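Local coordinates for protein hydrazine synthase subunit alpha (Candidatus Kuenenia stuttgartiensis, PDB 5C2V) that forms part of the hydrazine synthase complex and condenses hydroxylamine with ammonia to hydrazine, carrying two c-type hemes, at residues V60-D63 with E68-V71; G335-P340 with C368-K373; F358-F363 with H383-V388. All blocks are in the same frame, centred on the assembly; numbering follows the deposited sequence.

Interaction 1. Residues V60-D63 with E68-V71; sequences VLFD and ELKV
Leu69 lies aslant against Val60, sending CD1 back over the neighbouring strand to 3.7 Å from Val60 CB, with Val60 CG2 equally near. Its CG lies opposite the backbone N (chi1 -176°), and the second torsion (chi2 61°) then turns CD1 across the strands. The same CD1 comes within 3.8 Å of Phe62 CB, meets the Phe62 ring at its edge, near the ring plane, and also lies close to Leu61 O, so that a single branch touches three residues. Further along this face, Val60 CG1 touches Val71 CG2 at 3.7 Å. These residues belong to the hairpin of strands 58-63 and 69-71, at the outer edge of a four-stranded antiparallel propeller blade. Val60 with Val71 and Phe62 with Leu69 are its non-hydrogen-bonded pairs; Leu61 with Lys70 is the hydrogen-bonded pair between them, Leu61 N giving to Lys70 O at 2.9 Å and Lys70 N to Leu61 O. Near the turn, Asp63 N donates to Glu68 O at 3.0 Å, and the Phe62 ring brings CD1 obliquely up to this same carbonyl. Asp63 OD1 accepts from the backbone N of Asn65 and Thr66. On the opposite face, Leu61 packs on Leu33 and Ile110, whereas the fully extended Lys70 chain leads away from the hairpin to a hydrogen bond between Lys70 NZ and Asp111 O. Tyr375 touches Leu69 and meets the Phe62 ring with the two planes at about 40°.

Interaction 2. Residues G335-P340 with C368-K373; sequences GLYRSP and CAAGDK
Tyr337 and Ala370 bring their strands nearest each other, yet their CA atoms remain 8.8 Å apart and no backbone bond joins segments 335-340 and 368-373, which lie on the two outermost strands of one four-stranded antiparallel blade. The contact is carried almost wholly by the Tyr337 side chain. With CG opposite the carbonyl carbon (chi1 -69°), the ring is directed toward segment 368-373 and crosses the gap end first, so that the phenol oxygen does most of the touching. Ala370 N lies at the ring edge, in the ring plane, and donates to Tyr337 OH at 2.9 Å; the bond is weak, bent to 129° at the hydrogen. Beside it, Tyr337 CE2 rests 4.0 Å from Ala370 CB, which is the apolar part of the contact. Ala369 is met chiefly by the hydroxyl, Tyr337 OH lying 3.3 Å from Ala369 CA, obliquely to the ring, and 3.6 Å from Ala369 CB. Cys368 and Ala369 form a G1 beta bulge against the end of strand 359-364, just before the residue whose N-H is used. Around the phenol, the ring of Tyr352 from the intervening strand 348-353 meets that of Tyr337 at about 45° and also touches Ala370, while Leu313 of the adjacent blade packs on Tyr337 too. Tyr337 OH has two partners, a hydrogen bond with Asp333 OD2 and the weak, bent one from Ala370 N; if that carboxylate is ionised, as is likely, it would probably accept the phenol hydrogen in a hydrogen bond while the same oxygen takes the Ala370 N-H, joining the blade's inner and outer strands through one buried tyrosine.

Interaction 3. Residues F358-F363 with H383-V388; sequences FGIYWF and HQPAPV. With CA (calcium ion), chain B.
Ile360 meets Pro385 across the gap between strands 359-364 and 381-387, the two side chains lying at a slant to each other. Beyond CB, which branches beside the gap and does not point straight over it, CG2 stands 4.0 Å from Pro385 CB. The other branch makes the closer approach. CG1 is set opposite the carbonyl carbon, and a second turn (chi2 -58°) carries the terminal methyl CD1 toward the other segment. There CD1 lies 3.8 Å from Pro385 CB and about as near to CG and CD of the same ring, so it covers one side of the pyrrolidine. It also reaches the backbone, at 3.9 Å from His383 CA. No hydrogen bond crosses between the segments, and all three touching residues are buried. The His383 side chain leads away from the isoleucine to pack on Thr35, Ser37 and Arg338. At the head of the first segment, Phe358 O binds the calcium ion at 2.4 Å; Asp376 OD2, Asp377 O, Trp380 O and Asp382 OD2 complete the site, linking the start of strand 359-364 to the loop before strand 381-387 and to the beginning of that strand. Such apolar packing between sheets is that of adjacent blades in a beta-propeller, here at the closure of the six-bladed ring, where strand 381-387 joins the blade begun by strand 31-37 near the N-terminus.

Interactions 1 and 3 reach the same blade from its two edges: strands 58-63 and 69-71 form the outer hairpin, whereas 381-387 is the edge strand supplied late in the chain. Interaction 2 spans the last blade, strands 336-342 to 369-373, to which segment 358-363 also belongs, and touches interaction 3 directly, Gly371 N lying 2.8 Å from Trp362 O in a probable hydrogen bond. Interaction 3 is the buried one, purely apolar across its segments but flanked by calcium; interaction 1 runs out to exposed Glu68 and Lys70, and in interaction 2 a buried Tyr337 meets partly exposed alanines. Backbone pairing dominates interaction 1, while a single phenol carries interaction 2 between strands that are not neighbours.

Interaction 1. Residues V60-D63 with E68-V71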
loop_
_atom_site.group_PDB
_atom_site.type_symbol
_atom_site.label_atom_id
_atom_site.label_comp_id
_atom_site.label_asym_id
_atom_site.label_seq_id
_atom_site.Cartn_x
_atom_site.Cartn_y
_atom_site.Cartn_z
ATOM N N VAL D 60 -11.306 41.189 -2.369
ATOM C CA VAL D 60 -12.496 42.029 -2.311
ATOM C C VAL D 60 -13.274 41.904 -1.003
ATOM O O VAL D 60 -13.212 40.879 -0.311
ATOM C CB VAL D 60 -13.453 41.713 -3.477
ATOM C CG1 VAL D 60 -12.814 42.083 -4.807
ATOM C CG2 VAL D 60 -13.839 40.247 -3.460
ATOM N N LEU D 61 -14.006 42.969 -0.684
ATOM C CA LEU D 61 -14.871 43.023 0.489
ATOM C C LEU D 61 -16.336 43.046 0.066
ATOM O O LEU D 61 -16.727 43.811 -0.819
ATOM C CB LEU D 61 -14.547 44.254 1.340
ATOM C CG LEU D 61 -15.436 44.532 2.553
ATOM C CD1 LEU D 61 -15.406 43.366 3.527
ATOM C CD2 LEU D 61 -15.008 45.820 3.242
ATOM N N PHE D 62 -17.142 42.206 0.707
ATOM C CA PHE D 62 -18.540 42.039 0.335
ATOM C C PHE D 62 -19.460 42.125 1.550
ATOM O O PHE D 62 -19.226 41.470 2.568
ATOM C CB PHE D 62 -18.734 40.701 -0.384
ATOM C CG PHE D 62 -20.169 40.360 -0.666
ATOM C CD1 PHE D 62 -20.838 40.943 -1.730
ATOM C CD2 PHE D 62 -20.844 39.443 0.123
ATOM C CE1 PHE D 62 -22.158 40.626 -1.993
ATOM C CE2 PHE D 62 -22.163 39.122 -0.136
ATOM C CZ PHE D 62 -22.821 39.714 -1.196
ATOM N N ASP D 63 -20.505 42.939 1.434
ATOM C CA ASP D 63 -21.487 43.094 2.501
ATOM C C ASP D 63 -22.637 42.109 2.311
ATOM O O ASP D 63 -23.242 42.048 1.242
ATOM C CB ASP D 63 -22.011 44.532 2.541
ATOM C CG ASP D 63 -22.930 44.787 3.720
ATOM O OD1 ASP D 63 -24.148 44.540 3.591
ATOM O OD2 ASP D 63 -22.435 45.238 4.775
ATOM N N GLU D 68 -23.294 44.756 -1.506
ATOM C CA GLU D 68 -22.290 45.584 -2.170
ATOM C C GLU D 68 -20.926 44.900 -2.227
ATOM O O GLU D 68 -20.564 44.145 -1.326
ATOM C CB GLU D 68 -22.172 46.937 -1.467
ATOM C CG GLU D 68 -22.190 48.126 -2.415
ATOM C CD GLU D 68 -22.041 49.454 -1.698
ATOM O OE1 GLU D 68 -22.239 49.490 -0.465
ATOM O OE2 GLU D 68 -21.732 50.460 -2.368
ATOM N N LEU D 69 -20.174 45.169 -3.291
ATOM C CA LEU D 69 -18.837 44.604 -3.450
ATOM C C LEU D 69 -17.808 45.694 -3.746
ATOM O O LEU D 69 -18.070 46.607 -4.528
ATOM C CB LEU D 69 -18.830 43.555 -4.564
ATOM C CG LEU D 69 -17.520 42.794 -4.781
ATOM C CD1 LEU D 69 -17.140 42.023 -3.527
ATOM C CD2 LEU D 69 -17.632 41.861 -5.975
ATOM N N LYS D 70 -16.635 45.591 -3.124
ATOM C CA LYS D 70 -15.584 46.593 -3.308
ATOM C C LYS D 70 -14.193 45.968 -3.443
ATOM O O LYS D 70 -13.837 45.059 -2.692
ATOM C CB LYS D 70 -15.594 47.588 -2.145
ATOM C CG LYS D 70 -14.495 48.637 -2.216
ATOM C CD LYS D 70 -14.543 49.579 -1.023
ATOM C CE LYS D 70 -13.420 50.601 -1.088
ATOM N NZ LYS D 70 -13.456 51.545 0.063
ATOM N N VAL D 71 -13.413 46.470 -4.398
ATOM C CA VAL D 71 -12.052 45.991 -4.628
ATOM C C VAL D 71 -11.023 46.843 -3.884
ATOM O O VAL D 71 -10.843 48.021 -4.189
ATOM C CB VAL D 71 -11.694 45.989 -6.128
ATOM C CG1 VAL D 71 -10.249 45.560 -6.329
ATOM C CG2 VAL D 71 -12.640 45.086 -6.904
#

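Interaction 2. Residues G335-P340 with C368-K373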
loop_
_atom_site.group_PDB
_atom_site.type_symbol
_atom_site.label_atom_id
_atom_site.label_comp_id
_atom_site.label_asym_id
_atom_site.label_seq_id
_atom_site.Cartn_x
_atom_site.Cartn_y
_atom_site.Cartn_z
ATOM N N GLY D 335 -18.623 17.555 -6.545
ATOM C CA GLY D 335 -18.060 18.890 -6.664
ATOM C C GLY D 335 -16.698 19.025 -6.008
ATOM O O GLY D 335 -16.253 18.127 -5.294
ATOM N N LEU D 336 -16.034 20.152 -6.253
ATOM C CA LEU D 336 -14.718 20.410 -5.675
ATOM C C LEU D 336 -14.768 21.497 -4.603
ATOM O O LEU D 336 -15.358 22.562 -4.802
ATOM C CB LEU D 336 -13.719 20.802 -6.768
ATOM C CG LEU D 336 -13.332 19.709 -7.766
ATOM C CD1 LEU D 336 -12.290 20.223 -8.748
ATOM C CD2 LEU D 336 -12.827 18.472 -7.040
ATOM N N TYR D 337 -14.136 21.215 -3.466
ATOM C CA TYR D 337 -14.120 22.134 -2.333
ATOM C C TYR D 337 -12.725 22.689 -2.071
ATOM O O TYR D 337 -11.720 22.021 -2.319
ATOM C CB TYR D 337 -14.636 21.437 -1.071
ATOM C CG TYR D 337 -16.111 21.108 -1.089
ATOM C CD1 TYR D 337 -16.591 20.012 -1.793
ATOM C CD2 TYR D 337 -17.022 21.888 -0.390
ATOM C CE1 TYR D 337 -17.939 19.706 -1.808
ATOM C CE2 TYR D 337 -18.372 21.590 -0.398
ATOM C CZ TYR D 337 -18.824 20.498 -1.107
ATOM O OH TYR D 337 -20.167 20.198 -1.119
ATOM N N ARG D 338 -12.673 23.917 -1.566
ATOM C CA ARG D 338 -11.416 24.543 -1.176
ATOM C C ARG D 338 -11.660 25.653 -0.154
ATOM O O ARG D 338 -12.770 26.183 -0.048
ATOM C CB ARG D 338 -10.688 25.102 -2.404
ATOM C CG ARG D 338 -11.372 26.306 -3.026
ATOM C CD ARG D 338 -10.819 26.645 -4.401
ATOM N NE ARG D 338 -9.414 27.033 -4.366
ATOM C CZ ARG D 338 -8.746 27.501 -5.417
ATOM N NH1 ARG D 338 -9.359 27.643 -6.584
ATOM N NH2 ARG D 338 -7.467 27.831 -5.300
ATOM N N SER D 339 -10.611 25.984 0.594
ATOM C CA SER D 339 -10.616 27.095 1.547
ATOM C C SER D 339 -11.797 27.105 2.521
ATOM O O SER D 339 -12.626 28.014 2.478
ATOM C CB SER D 339 -10.584 28.420 0.783
ATOM O OG SER D 339 -9.520 28.442 -0.155
ATOM N N PRO D 340 -11.878 26.096 3.404
ATOM C CA PRO D 340 -12.944 26.095 4.413
ATOM C C PRO D 340 -12.657 27.080 5.545
ATOM O O PRO D 340 -11.498 27.235 5.929
ATOM C CB PRO D 340 -12.935 24.654 4.920
ATOM C CG PRO D 340 -11.513 24.229 4.771
ATOM C CD PRO D 340 -10.989 24.928 3.540
ATOM N N CYS D 368 -23.890 17.079 4.514
ATOM C CA CYS D 368 -22.513 16.734 4.155
ATOM C C CYS D 368 -22.100 17.350 2.817
ATOM O O CYS D 368 -21.378 16.729 2.037
ATOM C CB CYS D 368 -22.329 15.214 4.106
ATOM S SG CYS D 368 -22.563 14.372 5.687
ATOM N N ALA D 369 -22.563 18.570 2.560
ATOM C CA ALA D 369 -22.273 19.254 1.304
ATOM C C ALA D 369 -22.497 20.759 1.423
ATOM O O ALA D 369 -22.842 21.263 2.492
ATOM C CB ALA D 369 -23.127 18.682 0.181
ATOM N N ALA D 370 -22.306 21.469 0.316
ATOM C CA ALA D 370 -22.447 22.922 0.293
ATOM C C ALA D 370 -23.908 23.355 0.388
ATOM O O ALA D 370 -24.796 22.715 -0.174
ATOM C CB ALA D 370 -21.810 23.491 -0.966
ATOM N N GLY D 371 -24.143 24.443 1.112
ATOM C CA GLY D 371 -25.477 24.991 1.293
ATOM C C GLY D 371 -25.766 26.201 0.424
ATOM O O GLY D 371 -25.306 26.292 -0.715
ATOM N N ASP D 372 -26.547 27.126 0.978
ATOM C CA ASP D 372 -26.975 28.343 0.289
ATOM C C ASP D 372 -25.810 29.181 -0.235
ATOM O O ASP D 372 -24.735 29.218 0.362
ATOM C CB ASP D 372 -27.828 29.199 1.227
ATOM C CG ASP D 372 -28.899 28.396 1.938
ATOM O OD1 ASP D 372 -30.012 28.266 1.386
ATOM O OD2 ASP D 372 -28.627 27.895 3.049
ATOM N N LYS D 373 -26.042 29.856 -1.357
ATOM C CA LYS D 373 -25.023 30.684 -1.995
ATOM C C LYS D 373 -24.799 32.005 -1.264
ATOM O O LYS D 373 -25.748 32.643 -0.809
ATOM C CB LYS D 373 -25.410 30.964 -3.451
ATOM C CG LYS D 373 -24.388 31.787 -4.224
ATOM C CD LYS D 373 -24.927 32.216 -5.579
ATOM C CE LYS D 373 -26.137 33.125 -5.432
ATOM N NZ LYS D 373 -26.664 33.566 -6.752
#

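Interaction 3. Residues F358-F363 with H383-V388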
loop_
_atom_site.group_PDB
_atom_site.type_symbol
_atom_site.label_atom_id
_atom_site.label_comp_id
_atom_site.label_asym_id
_atom_site.label_seq_id
_atom_site.Cartn_x
_atom_site.Cartn_y
_atom_site.Cartn_z
ATOM N N PHE D 358 -16.108 28.104 -9.120
ATOM C CA PHE D 358 -15.910 28.255 -7.680
ATOM C C PHE D 358 -16.610 29.495 -7.137
ATOM O O PHE D 358 -16.516 30.577 -7.718
ATOM C CB PHE D 358 -14.417 28.318 -7.339
ATOM C CG PHE D 358 -13.761 26.970 -7.223
ATOM C CD1 PHE D 358 -14.015 26.155 -6.131
ATOM C CD2 PHE D 358 -12.876 26.526 -8.193
ATOM C CE1 PHE D 358 -13.412 24.915 -6.017
ATOM C CE2 PHE D 358 -12.269 25.289 -8.083
ATOM C CZ PHE D 358 -12.536 24.483 -6.993
ATOM N N GLY D 359 -17.301 29.331 -6.014
ATOM C CA GLY D 359 -17.999 30.434 -5.377
ATOM C C GLY D 359 -18.035 30.279 -3.870
ATOM O O GLY D 359 -17.641 29.245 -3.340
ATOM N N ILE D 360 -18.502 31.308 -3.171
ATOM C CA ILE D 360 -18.575 31.260 -1.715
ATOM C C ILE D 360 -19.942 30.764 -1.252
ATOM O O ILE D 360 -20.975 31.279 -1.678
ATOM C CB ILE D 360 -18.291 32.638 -1.092
ATOM C CG1 ILE D 360 -16.963 33.192 -1.614
ATOM C CG2 ILE D 360 -18.274 32.544 0.425
ATOM C CD1 ILE D 360 -15.775 32.297 -1.331
ATOM N N TYR D 361 -19.940 29.757 -0.383
ATOM C CA TYR D 361 -21.178 29.141 0.084
ATOM C C TYR D 361 -21.156 28.869 1.586
ATOM O O TYR D 361 -20.103 28.582 2.161
ATOM C CB TYR D 361 -21.439 27.827 -0.662
ATOM C CG TYR D 361 -21.596 27.967 -2.161
ATOM C CD1 TYR D 361 -20.487 27.993 -2.997
ATOM C CD2 TYR D 361 -22.854 28.053 -2.742
ATOM C CE1 TYR D 361 -20.626 28.117 -4.367
ATOM C CE2 TYR D 361 -23.004 28.176 -4.111
ATOM C CZ TYR D 361 -21.886 28.207 -4.918
ATOM O OH TYR D 361 -22.029 28.329 -6.281
ATOM N N TRP D 362 -22.324 28.960 2.214
ATOM C CA TRP D 362 -22.493 28.510 3.591
ATOM C C TRP D 362 -22.532 26.991 3.613
ATOM O O TRP D 362 -23.295 26.383 2.870
ATOM C CB TRP D 362 -23.773 29.079 4.209
ATOM C CG TRP D 362 -23.685 30.525 4.573
ATOM C CD1 TRP D 362 -24.351 31.561 3.987
ATOM C CD2 TRP D 362 -22.883 31.099 5.611
ATOM N NE1 TRP D 362 -24.013 32.746 4.595
ATOM C CE2 TRP D 362 -23.112 32.488 5.596
ATOM C CE3 TRP D 362 -21.993 30.572 6.551
ATOM C CZ2 TRP D 362 -22.484 33.358 6.485
ATOM C CZ3 TRP D 362 -21.370 31.437 7.432
ATOM C CH2 TRP D 362 -21.618 32.813 7.392
ATOM N N PHE D 363 -21.715 26.372 4.457
ATOM C CA PHE D 363 -21.659 24.915 4.493
ATOM C C PHE D 363 -22.816 24.325 5.296
ATOM O O PHE D 363 -23.285 24.925 6.263
ATOM C CB PHE D 363 -20.325 24.440 5.072
ATOM C CG PHE D 363 -20.067 22.974 4.865
ATOM C CD1 PHE D 363 -19.546 22.512 3.667
ATOM C CD2 PHE D 363 -20.351 22.057 5.864
ATOM C CE1 PHE D 363 -19.310 21.164 3.471
ATOM C CE2 PHE D 363 -20.116 20.709 5.674
ATOM C CZ PHE D 363 -19.595 20.261 4.476
ATOM N N HIS D 383 -12.815 32.274 -3.903
ATOM C CA HIS D 383 -12.302 31.385 -2.869
ATOM C C HIS D 383 -11.599 32.146 -1.754
ATOM O O HIS D 383 -11.537 33.374 -1.772
ATOM C CB HIS D 383 -11.355 30.347 -3.481
ATOM C CG HIS D 383 -10.047 30.909 -3.940
ATOM N ND1 HIS D 383 -9.949 31.853 -4.941
ATOM C CD2 HIS D 383 -8.777 30.648 -3.547
ATOM C CE1 HIS D 383 -8.678 32.155 -5.136
ATOM N NE2 HIS D 383 -7.947 31.437 -4.302
ATOM N N GLN D 384 -11.076 31.397 -0.788
ATOM C CA GLN D 384 -10.459 31.955 0.415
ATOM C C GLN D 384 -11.359 32.945 1.159
ATOM O O GLN D 384 -10.964 34.090 1.379
ATOM C CB GLN D 384 -9.133 32.636 0.061
ATOM C CG GLN D 384 -8.024 31.678 -0.330
ATOM C CD GLN D 384 -6.743 32.397 -0.708
ATOM O OE1 GLN D 384 -6.770 33.547 -1.145
ATOM N NE2 GLN D 384 -5.612 31.720 -0.540
ATOM N N PRO D 385 -12.573 32.513 1.548
ATOM C CA PRO D 385 -13.426 33.438 2.301
ATOM C C PRO D 385 -12.882 33.709 3.702
ATOM O O PRO D 385 -12.528 32.774 4.419
ATOM C CB PRO D 385 -14.768 32.705 2.362
ATOM C CG PRO D 385 -14.402 31.268 2.312
ATOM C CD PRO D 385 -13.184 31.176 1.432
ATOM N N ALA D 386 -12.818 34.981 4.078
ATOM C CA ALA D 386 -12.347 35.370 5.401
ATOM C C ALA D 386 -13.278 36.414 6.009
ATOM O O ALA D 386 -13.061 37.613 5.839
ATOM C CB ALA D 386 -10.923 35.899 5.329
ATOM N N PRO D 387 -14.322 35.956 6.718
ATOM C CA PRO D 387 -15.336 36.843 7.296
ATOM C C PRO D 387 -14.751 37.777 8.348
ATOM O O PRO D 387 -13.796 37.405 9.030
ATOM C CB PRO D 387 -16.334 35.868 7.926
ATOM C CG PRO D 387 -15.522 34.661 8.237
ATOM C CD PRO D 387 -14.529 34.553 7.116
ATOM N N VAL D 388 -15.311 38.977 8.476
ATOM C CA VAL D 388 -14.814 39.921 9.465
ATOM C C VAL D 388 -15.541 39.725 10.797
ATOM O O VAL D 388 -16.762 39.557 10.842
ATOM C CB VAL D 388 -14.945 41.394 8.981
ATOM C CG1 VAL D 388 -14.353 41.543 7.588
ATOM C CG2 VAL D 388 -16.391 41.872 8.994
HETATM CA CA CA B . -17.386 32.165 -9.230
#